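Malonate decarboxylase subunit alpha (Acinetobacter baumannii ATCC 17978, PDB 6MPR) probably acts as the acyl-carrier-protein transferase subunit of malonate decarboxylase, exchanging acetyl for malonyl groups on the carrier during conversion of malonate to acetate. Local coordinates at residues A189-L202 and W218-Y230. Residues are numbered along the deposited sequence; the frame is centred on the assembly and turned at random.
Sequences AFSDGIVIVQVNEL and WVDYVVVADQPFY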
ATOM      1  N   ALA A 189      -8.209 -15.174  -8.959  1.00  9.04           N
ATOM      2  CA  ALA A 189      -7.792 -16.559  -8.829  1.00  9.68           C
ATOM      3  C   ALA A 189      -8.342 -17.177  -7.552  1.00 12.46           C
ATOM      4  O   ALA A 189      -8.541 -18.394  -7.488  1.00 12.59           O
ATOM      5  CB  ALA A 189      -6.265 -16.644  -8.867  1.00 12.37           C
ATOM      6  N   PHE A 190      -8.604 -16.361  -6.529  1.00 10.05           N
ATOM      7  CA  PHE A 190      -9.079 -16.884  -5.256  1.00 11.91           C
ATOM      8  C   PHE A 190     -10.523 -16.491  -4.955  1.00 13.84           C
ATOM      9  O   PHE A 190     -10.942 -16.503  -3.795  1.00 16.71           O
ATOM     10  CB  PHE A 190      -8.110 -16.453  -4.154  1.00 14.00           C
ATOM     11  CG  PHE A 190      -6.766 -17.110  -4.297  1.00 11.58           C
ATOM     12  CD1 PHE A 190      -5.772 -16.535  -5.078  1.00 13.62           C
ATOM     13  CD2 PHE A 190      -6.535 -18.347  -3.736  1.00 10.10           C
ATOM     14  CE1 PHE A 190      -4.547 -17.171  -5.257  1.00 11.94           C
ATOM     15  CE2 PHE A 190      -5.312 -18.994  -3.918  1.00 13.57           C
ATOM     16  CZ  PHE A 190      -4.328 -18.406  -4.675  1.00 16.06           C
ATOM     17  N   SER A 191     -11.301 -16.172  -5.979  1.00 10.12           N
ATOM     18  CA  SER A 191     -12.727 -15.933  -5.781  1.00  9.75           C
ATOM     19  C   SER A 191     -13.550 -16.600  -6.877  1.00 15.56           C
ATOM     20  O   SER A 191     -14.688 -16.187  -7.113  1.00 14.61           O
ATOM     21  CB  SER A 191     -13.040 -14.438  -5.735  1.00  9.51           C
ATOM     22  OG  SER A 191     -12.551 -13.793  -6.914  1.00 11.34           O
ATOM     23  N   ASP A 192     -12.988 -17.603  -7.560  1.00 13.10           N
ATOM     24  CA  ASP A 192     -13.636 -18.241  -8.700  1.00 12.83           C
ATOM     25  C   ASP A 192     -13.966 -17.237  -9.800  1.00 14.29           C
ATOM     26  O   ASP A 192     -14.993 -17.346 -10.473  1.00 16.98           O
ATOM     27  CB  ASP A 192     -14.869 -19.024  -8.245  1.00 16.46           C
ATOM     28  CG  ASP A 192     -14.482 -20.323  -7.562  1.00 18.26           C
ATOM     29  OD1 ASP A 192     -14.055 -21.264  -8.271  1.00 19.17           O
ATOM     30  OD2 ASP A 192     -14.544 -20.379  -6.321  1.00 15.69           O
ATOM     31  N   GLY A 193     -13.086 -16.233  -9.975  1.00 12.22           N
ATOM     32  CA  GLY A 193     -13.029 -15.482 -11.208  1.00 11.86           C
ATOM     33  C   GLY A 193     -12.340 -16.304 -12.282  1.00 11.59           C
ATOM     34  O   GLY A 193     -11.844 -17.403 -12.034  1.00 11.61           O
ATOM     35  N   ILE A 194     -12.325 -15.777 -13.502  1.00 10.33           N
ATOM     36  CA  ILE A 194     -11.715 -16.476 -14.634  1.00 12.82           C
ATOM     37  C   ILE A 194     -10.540 -15.651 -15.154  1.00 16.81           C
ATOM     38  O   ILE A 194     -10.696 -14.466 -15.480  1.00 14.65           O
ATOM     39  CB  ILE A 194     -12.753 -16.764 -15.731  1.00  9.84           C
ATOM     40  CG1 ILE A 194     -13.852 -17.667 -15.146  1.00 14.57           C
ATOM     41  CG2 ILE A 194     -12.074 -17.390 -16.948  1.00 12.90           C
ATOM     42  CD1 ILE A 194     -14.909 -18.065 -16.114  1.00 18.11           C
ATOM     43  N   VAL A 195      -9.361 -16.273 -15.209  1.00 13.62           N
ATOM     44  CA  VAL A 195      -8.106 -15.591 -15.532  1.00 10.15           C
ATOM     45  C   VAL A 195      -7.636 -16.133 -16.874  1.00 13.75           C
ATOM     46  O   VAL A 195      -7.411 -17.342 -17.020  1.00 11.98           O
ATOM     47  CB  VAL A 195      -7.055 -15.804 -14.428  1.00 10.35           C
ATOM     48  CG1 VAL A 195      -5.675 -15.211 -14.796  1.00 10.10           C
ATOM     49  CG2 VAL A 195      -7.545 -15.198 -13.080  1.00 11.60           C
ATOM     50  N   ILE A 196      -7.505 -15.247 -17.858  1.00 10.38           N
ATOM     51  CA  ILE A 196      -7.009 -15.595 -19.185  1.00  9.17           C
ATOM     52  C   ILE A 196      -5.760 -14.772 -19.442  1.00 14.47           C
ATOM     53  O   ILE A 196      -5.799 -13.544 -19.335  1.00 11.97           O
ATOM     54  CB  ILE A 196      -8.057 -15.323 -20.277  1.00 13.62           C
ATOM     55  CG1 ILE A 196      -9.346 -16.095 -19.984  1.00 17.94           C
ATOM     56  CG2 ILE A 196      -7.489 -15.684 -21.654  1.00 13.11           C
ATOM     57  CD1 ILE A 196     -10.541 -15.511 -20.652  1.00 16.69           C
ATOM     58  N   VAL A 197      -4.666 -15.435 -19.808  1.00 13.45           N
ATOM     59  CA  VAL A 197      -3.384 -14.767 -20.037  1.00 12.65           C
ATOM     60  C   VAL A 197      -2.961 -14.997 -21.488  1.00 13.43           C
ATOM     61  O   VAL A 197      -2.746 -16.140 -21.909  1.00 11.95           O
ATOM     62  CB  VAL A 197      -2.297 -15.260 -19.066  1.00  9.90           C
ATOM     63  CG1 VAL A 197      -1.027 -14.414 -19.199  1.00 12.59           C
ATOM     64  CG2 VAL A 197      -2.812 -15.219 -17.621  1.00 12.22           C
ATOM     65  N   GLN A 198      -2.810 -13.916 -22.246  1.00  9.60           N
ATOM     66  CA  GLN A 198      -2.146 -14.037 -23.537  1.00  9.74           C
ATOM     67  C   GLN A 198      -0.630 -14.076 -23.334  1.00  9.69           C
ATOM     68  O   GLN A 198      -0.085 -13.363 -22.484  1.00 11.16           O
ATOM     69  CB  GLN A 198      -2.542 -12.883 -24.464  1.00 11.45           C
ATOM     70  CG  GLN A 198      -2.064 -11.496 -23.992  1.00 10.88           C
ATOM     71  CD  GLN A 198      -2.058 -10.498 -25.119  1.00 10.78           C
ATOM     72  OE1 GLN A 198      -3.085  -9.898 -25.435  1.00 11.39           O
ATOM     73  NE2 GLN A 198      -0.894 -10.316 -25.746  1.00 13.44           N
ATOM     74  N   VAL A 199       0.053 -14.934 -24.098  1.00 11.57           N
ATOM     75  CA  VAL A 199       1.509 -15.020 -24.015  1.00 10.22           C
ATOM     76  C   VAL A 199       2.127 -14.902 -25.398  1.00 14.43           C
ATOM     77  O   VAL A 199       1.523 -15.274 -26.411  1.00 13.02           O
ATOM     78  CB  VAL A 199       2.004 -16.317 -23.324  1.00 10.35           C
ATOM     79  CG1 VAL A 199       1.584 -16.326 -21.854  1.00 14.81           C
ATOM     80  CG2 VAL A 199       1.503 -17.570 -24.053  1.00 14.74           C
ATOM     81  N   ASN A 200       3.363 -14.396 -25.429  1.00 11.25           N
ATOM     82  CA  ASN A 200       4.091 -14.294 -26.691  1.00 13.09           C
ATOM     83  C   ASN A 200       4.482 -15.663 -27.224  1.00 17.22           C
ATOM     84  O   ASN A 200       4.497 -15.867 -28.444  1.00 16.98           O
ATOM     85  CB  ASN A 200       5.347 -13.438 -26.531  1.00 11.49           C
ATOM     86  CG  ASN A 200       5.028 -11.995 -26.219  1.00 13.31           C
ATOM     87  OD1 ASN A 200       3.865 -11.582 -26.256  1.00 11.67           O
ATOM     88  ND2 ASN A 200       6.052 -11.219 -25.909  1.00 14.19           N
ATOM     89  N   GLU A 201       4.792 -16.604 -26.328  1.00 14.73           N
ATOM     90  CA  GLU A 201       5.290 -17.931 -26.675  1.00 16.60           C
ATOM     91  C   GLU A 201       4.690 -18.983 -25.752  1.00 17.80           C
ATOM     92  O   GLU A 201       4.526 -18.752 -24.551  1.00 14.58           O
ATOM     93  CB  GLU A 201       6.807 -18.006 -26.513  1.00 16.14           C
ATOM     94  CG  GLU A 201       7.629 -17.440 -27.612  1.00 34.88           C
ATOM     95  CD  GLU A 201       9.092 -17.656 -27.306  1.00 41.72           C
ATOM     96  OE1 GLU A 201       9.642 -16.883 -26.496  1.00 30.66           O
ATOM     97  OE2 GLU A 201       9.669 -18.634 -27.824  1.00 48.56           O
ATOM     98  N   LEU A 202       4.429 -20.165 -26.304  1.00 16.81           N
ATOM     99  CA  LEU A 202       4.005 -21.324 -25.529  1.00 16.15           C
ATOM    100  C   LEU A 202       5.112 -22.372 -25.526  1.00 19.73           C
ATOM    101  O   LEU A 202       5.649 -22.706 -26.588  1.00 19.51           O
ATOM    102  CB  LEU A 202       2.728 -21.932 -26.118  1.00 17.85           C
ATOM    103  CG  LEU A 202       2.112 -23.137 -25.411  1.00 17.14           C
ATOM    104  CD1 LEU A 202       1.477 -22.717 -24.100  1.00 16.50           C
ATOM    105  CD2 LEU A 202       1.084 -23.805 -26.321  1.00 22.34           C
ATOM    106  N   TRP A 218      -3.292 -20.195 -10.495  1.00 14.96           N
ATOM    107  CA  TRP A 218      -3.997 -18.917 -10.589  1.00 14.96           C
ATOM    108  C   TRP A 218      -4.623 -18.675 -11.956  1.00 15.33           C
ATOM    109  O   TRP A 218      -5.405 -17.724 -12.100  1.00 17.13           O
ATOM    110  CB  TRP A 218      -3.053 -17.737 -10.292  1.00 12.46           C
ATOM    111  CG  TRP A 218      -2.429 -17.756  -8.939  1.00 17.26           C
ATOM    112  CD1 TRP A 218      -2.363 -18.813  -8.062  1.00 18.01           C
ATOM    113  CD2 TRP A 218      -1.758 -16.664  -8.300  1.00 17.89           C
ATOM    114  NE1 TRP A 218      -1.683 -18.438  -6.925  1.00 24.07           N
ATOM    115  CE2 TRP A 218      -1.307 -17.125  -7.045  1.00 19.10           C
ATOM    116  CE3 TRP A 218      -1.492 -15.342  -8.669  1.00 13.67           C
ATOM    117  CZ2 TRP A 218      -0.598 -16.314  -6.162  1.00 17.24           C
ATOM    118  CZ3 TRP A 218      -0.802 -14.535  -7.777  1.00 13.32           C
ATOM    119  CH2 TRP A 218      -0.370 -15.026  -6.543  1.00 16.10           C
ATOM    120  N   VAL A 219      -4.303 -19.495 -12.956  1.00 11.07           N
ATOM    121  CA  VAL A 219      -4.619 -19.217 -14.352  1.00 13.63           C
ATOM    122  C   VAL A 219      -5.633 -20.248 -14.840  1.00 16.05           C
ATOM    123  O   VAL A 219      -5.457 -21.450 -14.621  1.00 15.19           O
ATOM    124  CB  VAL A 219      -3.338 -19.252 -15.210  1.00 13.61           C
ATOM    125  CG1 VAL A 219      -3.665 -19.081 -16.697  1.00 16.35           C
ATOM    126  CG2 VAL A 219      -2.338 -18.179 -14.738  1.00 13.34           C
ATOM    127  N   ASP A 220      -6.680 -19.789 -15.524  1.00 11.69           N
ATOM    128  CA  ASP A 220      -7.591 -20.768 -16.116  1.00 11.58           C
ATOM    129  C   ASP A 220      -7.256 -21.088 -17.570  1.00 16.36           C
ATOM    130  O   ASP A 220      -7.341 -22.256 -17.978  1.00 15.02           O
ATOM    131  CB  ASP A 220      -9.030 -20.272 -15.981  1.00 14.57           C
ATOM    132  CG  ASP A 220      -9.408 -20.085 -14.543  1.00 17.07           C
ATOM    133  OD1 ASP A 220      -9.469 -21.103 -13.810  1.00 18.55           O
ATOM    134  OD2 ASP A 220      -9.573 -18.919 -14.128  1.00 14.56           O
ATOM    135  N   TYR A 221      -6.847 -20.093 -18.359  1.00 14.03           N
ATOM    136  CA  TYR A 221      -6.514 -20.339 -19.755  1.00 18.05           C
ATOM    137  C   TYR A 221      -5.361 -19.458 -20.199  1.00 12.37           C
ATOM    138  O   TYR A 221      -5.182 -18.343 -19.698  1.00 14.18           O
ATOM    139  CB  TYR A 221      -7.689 -20.068 -20.689  1.00 10.77           C
ATOM    140  CG  TYR A 221      -8.871 -20.973 -20.471  1.00 12.59           C
ATOM    141  CD1 TYR A 221      -8.923 -22.244 -21.040  1.00 11.71           C
ATOM    142  CD2 TYR A 221      -9.932 -20.547 -19.701  1.00 18.43           C
ATOM    143  CE1 TYR A 221     -10.034 -23.080 -20.830  1.00 13.39           C
ATOM    144  CE2 TYR A 221     -11.028 -21.355 -19.487  1.00 18.77           C
ATOM    145  CZ  TYR A 221     -11.076 -22.619 -20.046  1.00 18.85           C
ATOM    146  OH  TYR A 221     -12.194 -23.390 -19.819  1.00 17.60           O
ATOM    147  N   VAL A 222      -4.595 -19.965 -21.170  1.00 12.65           N
ATOM    148  CA  VAL A 222      -3.592 -19.165 -21.860  1.00 12.23           C
ATOM    149  C   VAL A 222      -3.908 -19.204 -23.353  1.00 13.03           C
ATOM    150  O   VAL A 222      -4.568 -20.119 -23.847  1.00 15.80           O
ATOM    151  CB  VAL A 222      -2.143 -19.640 -21.593  1.00 14.63           C
ATOM    152  CG1 VAL A 222      -1.829 -19.614 -20.099  1.00 12.14           C
ATOM    153  CG2 VAL A 222      -1.907 -21.030 -22.187  1.00 11.28           C
ATOM    154  N   VAL A 223      -3.447 -18.177 -24.067  1.00 13.76           N
ATOM    155  CA  VAL A 223      -3.585 -18.110 -25.519  1.00 13.54           C
ATOM    156  C   VAL A 223      -2.330 -17.452 -26.069  1.00 12.69           C
ATOM    157  O   VAL A 223      -1.849 -16.466 -25.509  1.00 13.86           O
ATOM    158  CB  VAL A 223      -4.856 -17.339 -25.941  1.00 12.12           C
ATOM    159  CG1 VAL A 223      -4.796 -15.861 -25.494  1.00 11.57           C
ATOM    160  CG2 VAL A 223      -5.060 -17.422 -27.447  1.00 12.94           C
ATOM    161  N   VAL A 224      -1.773 -18.019 -27.139  1.00 12.04           N
ATOM    162  CA  VAL A 224      -0.643 -17.399 -27.823  1.00 15.93           C
ATOM    163  C   VAL A 224      -1.166 -16.211 -28.622  1.00 13.74           C
ATOM    164  O   VAL A 224      -2.067 -16.357 -29.457  1.00 15.56           O
ATOM    165  CB  VAL A 224       0.074 -18.412 -28.729  1.00 16.39           C
ATOM    166  CG1 VAL A 224       1.226 -17.740 -29.488  1.00 16.38           C
ATOM    167  CG2 VAL A 224       0.594 -19.571 -27.911  1.00 13.42           C
ATOM    168  N   ALA A 225      -0.615 -15.026 -28.361  1.00 13.45           N
ATOM    169  CA  ALA A 225      -1.098 -13.829 -29.038  1.00 11.92           C
ATOM    170  C   ALA A 225      -0.743 -13.875 -30.521  1.00 15.26           C
ATOM    171  O   ALA A 225       0.217 -14.537 -30.928  1.00 18.67           O
ATOM    172  CB  ALA A 225      -0.498 -12.578 -28.399  1.00 14.39           C
ATOM    173  N   ASP A 226      -1.524 -13.155 -31.335  1.00 18.55           N
ATOM    174  CA  ASP A 226      -1.218 -13.097 -32.760  1.00 16.23           C
ATOM    175  C   ASP A 226       0.106 -12.400 -33.004  1.00 20.40           C
ATOM    176  O   ASP A 226       0.733 -12.616 -34.046  1.00 21.15           O
ATOM    177  CB  ASP A 226      -2.343 -12.401 -33.547  1.00 18.95           C
ATOM    178  CG  ASP A 226      -2.728 -11.021 -32.976  1.00 17.13           C
ATOM    179  OD1 ASP A 226      -2.215 -10.618 -31.912  1.00 21.06           O
ATOM    180  OD2 ASP A 226      -3.581 -10.347 -33.604  1.00 23.46           O
ATOM    181  N   GLN A 227       0.543 -11.579 -32.057  1.00 17.03           N
ATOM    182  CA  GLN A 227       1.810 -10.874 -32.134  1.00 18.80           C
ATOM    183  C   GLN A 227       2.200 -10.477 -30.721  1.00 16.76           C
ATOM    184  O   GLN A 227       1.343 -10.445 -29.831  1.00 19.91           O
ATOM    185  CB  GLN A 227       1.698  -9.643 -33.047  1.00 24.35           C
ATOM    186  CG  GLN A 227       0.668  -8.633 -32.563  1.00 23.02           C
ATOM    187  CD  GLN A 227       0.522  -7.481 -33.519  1.00 29.32           C
ATOM    188  OE1 GLN A 227       0.561  -6.318 -33.123  1.00 30.76           O
ATOM    189  NE2 GLN A 227       0.353  -7.796 -34.790  1.00 29.31           N
ATOM    190  N   PRO A 228       3.484 -10.221 -30.467  1.00 16.43           N
ATOM    191  CA  PRO A 228       3.924  -9.968 -29.086  1.00 16.31           C
ATOM    192  C   PRO A 228       3.157  -8.816 -28.458  1.00 15.68           C
ATOM    193  O   PRO A 228       2.761  -7.873 -29.149  1.00 17.30           O
ATOM    194  CB  PRO A 228       5.408  -9.627 -29.244  1.00 14.69           C
ATOM    195  CG  PRO A 228       5.814 -10.319 -30.511  1.00 17.64           C
ATOM    196  CD  PRO A 228       4.614 -10.231 -31.414  1.00 20.74           C
ATOM    197  N   PHE A 229       2.945  -8.907 -27.138  1.00 10.52           N
ATOM    198  CA  PHE A 229       2.156  -7.888 -26.452  1.00 13.25           C
ATOM    199  C   PHE A 229       2.729  -6.494 -26.681  1.00 13.27           C
ATOM    200  O   PHE A 229       3.948  -6.297 -26.770  1.00 12.81           O
ATOM    201  CB  PHE A 229       2.006  -8.190 -24.938  1.00 12.84           C
ATOM    202  CG  PHE A 229       3.289  -8.105 -24.115  1.00 14.39           C
ATOM    203  CD1 PHE A 229       3.845  -6.878 -23.747  1.00 12.04           C
ATOM    204  CD2 PHE A 229       3.878  -9.262 -23.624  1.00 11.73           C
ATOM    205  CE1 PHE A 229       4.994  -6.814 -22.964  1.00 11.76           C
ATOM    206  CE2 PHE A 229       5.025  -9.218 -22.849  1.00 12.85           C
ATOM    207  CZ  PHE A 229       5.593  -7.980 -22.509  1.00 13.45           C
ATOM    208  N   TYR A 230       1.817  -5.538 -26.844  1.00 11.39           N
ATOM    209  CA  TYR A 230       2.173  -4.159 -27.137  1.00 15.11           C
ATOM    210  C   TYR A 230       2.767  -3.471 -25.920  1.00  9.78           C
ATOM    211  O   TYR A 230       2.260  -3.611 -24.801  1.00 13.47           O
ATOM    212  CB  TYR A 230       0.927  -3.401 -27.581  1.00 14.90           C
ATOM    213  CG  TYR A 230       1.160  -1.950 -27.921  1.00 16.03           C
ATOM    214  CD1 TYR A 230       1.621  -1.591 -29.173  1.00 18.45           C
ATOM    215  CD2 TYR A 230       0.930  -0.941 -26.985  1.00 17.62           C
ATOM    216  CE1 TYR A 230       1.841  -0.267 -29.504  1.00 22.53           C
ATOM    217  CE2 TYR A 230       1.148   0.398 -27.313  1.00 19.17           C
ATOM    218  CZ  TYR A 230       1.602   0.721 -28.577  1.00 28.49           C
ATOM    219  OH  TYR A 230       1.829   2.032 -28.936  1.00 34.05           O
TER
HETATM  220  O   HOH W   1      -0.636  -8.968 -28.374  1.00 10.68           O
HETATM  221  O   HOH W   2       6.241  -8.061 -26.143  1.00 14.34           O
HETATM  222  O   HOH W   3       2.886 -13.987 -30.092  1.00 25.99           O
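Val197 and Tyr221 are joined by a backbone bond in a parallel strand pair, 194-199 beside 221-224, within the eight-stranded parallel sheet of an alpha/beta domain, consistent with a Rossmann-type fold. Val197 N donates to Tyr221 O at 3.0 Å, and Val197 O receives Val223 N; the alternation continues until Ala225 N reaches Val199 O. Where strand 221-224 begins, Val195 O takes two donors, Asp220 N and Tyr221 N, while Asp220 OD2 turns its anti lone pair to Val195 N at 2.9 Å. The other carboxylate oxygen, Asp220 OD1, pairs with Lys27 and with Arg342 of the second subunit, linking the start of this strand to that subunit. Before the strands, the edge of the Phe190 ring (CE1 and CZ) points at the face of the Trp218 five-membered ring in a T-shaped stack, planes at 81°.

At the far end the Gln198 side chain reaches over Val223 toward Ala225 and Phe229. Its CB rests 3.9 Å from Val223 CG1; CG lies between the backbone N and carbonyl carbon (chi1 66°), and the extended chain beyond it brings CD toward Ala225 CB. NE2 lies 3.5 Å from Ala225 CB, also touches Phe229 CB, and donates to a water bound to Gln227 O, while OE1 accepts from Leu75 N, so both ends of the amide are held. Asn200 reaches across to the loop after strand 221-224: its OD1 accepts Phe229 N at 3.0 Å, the donor tilted 28° from the amide carbonyl plane.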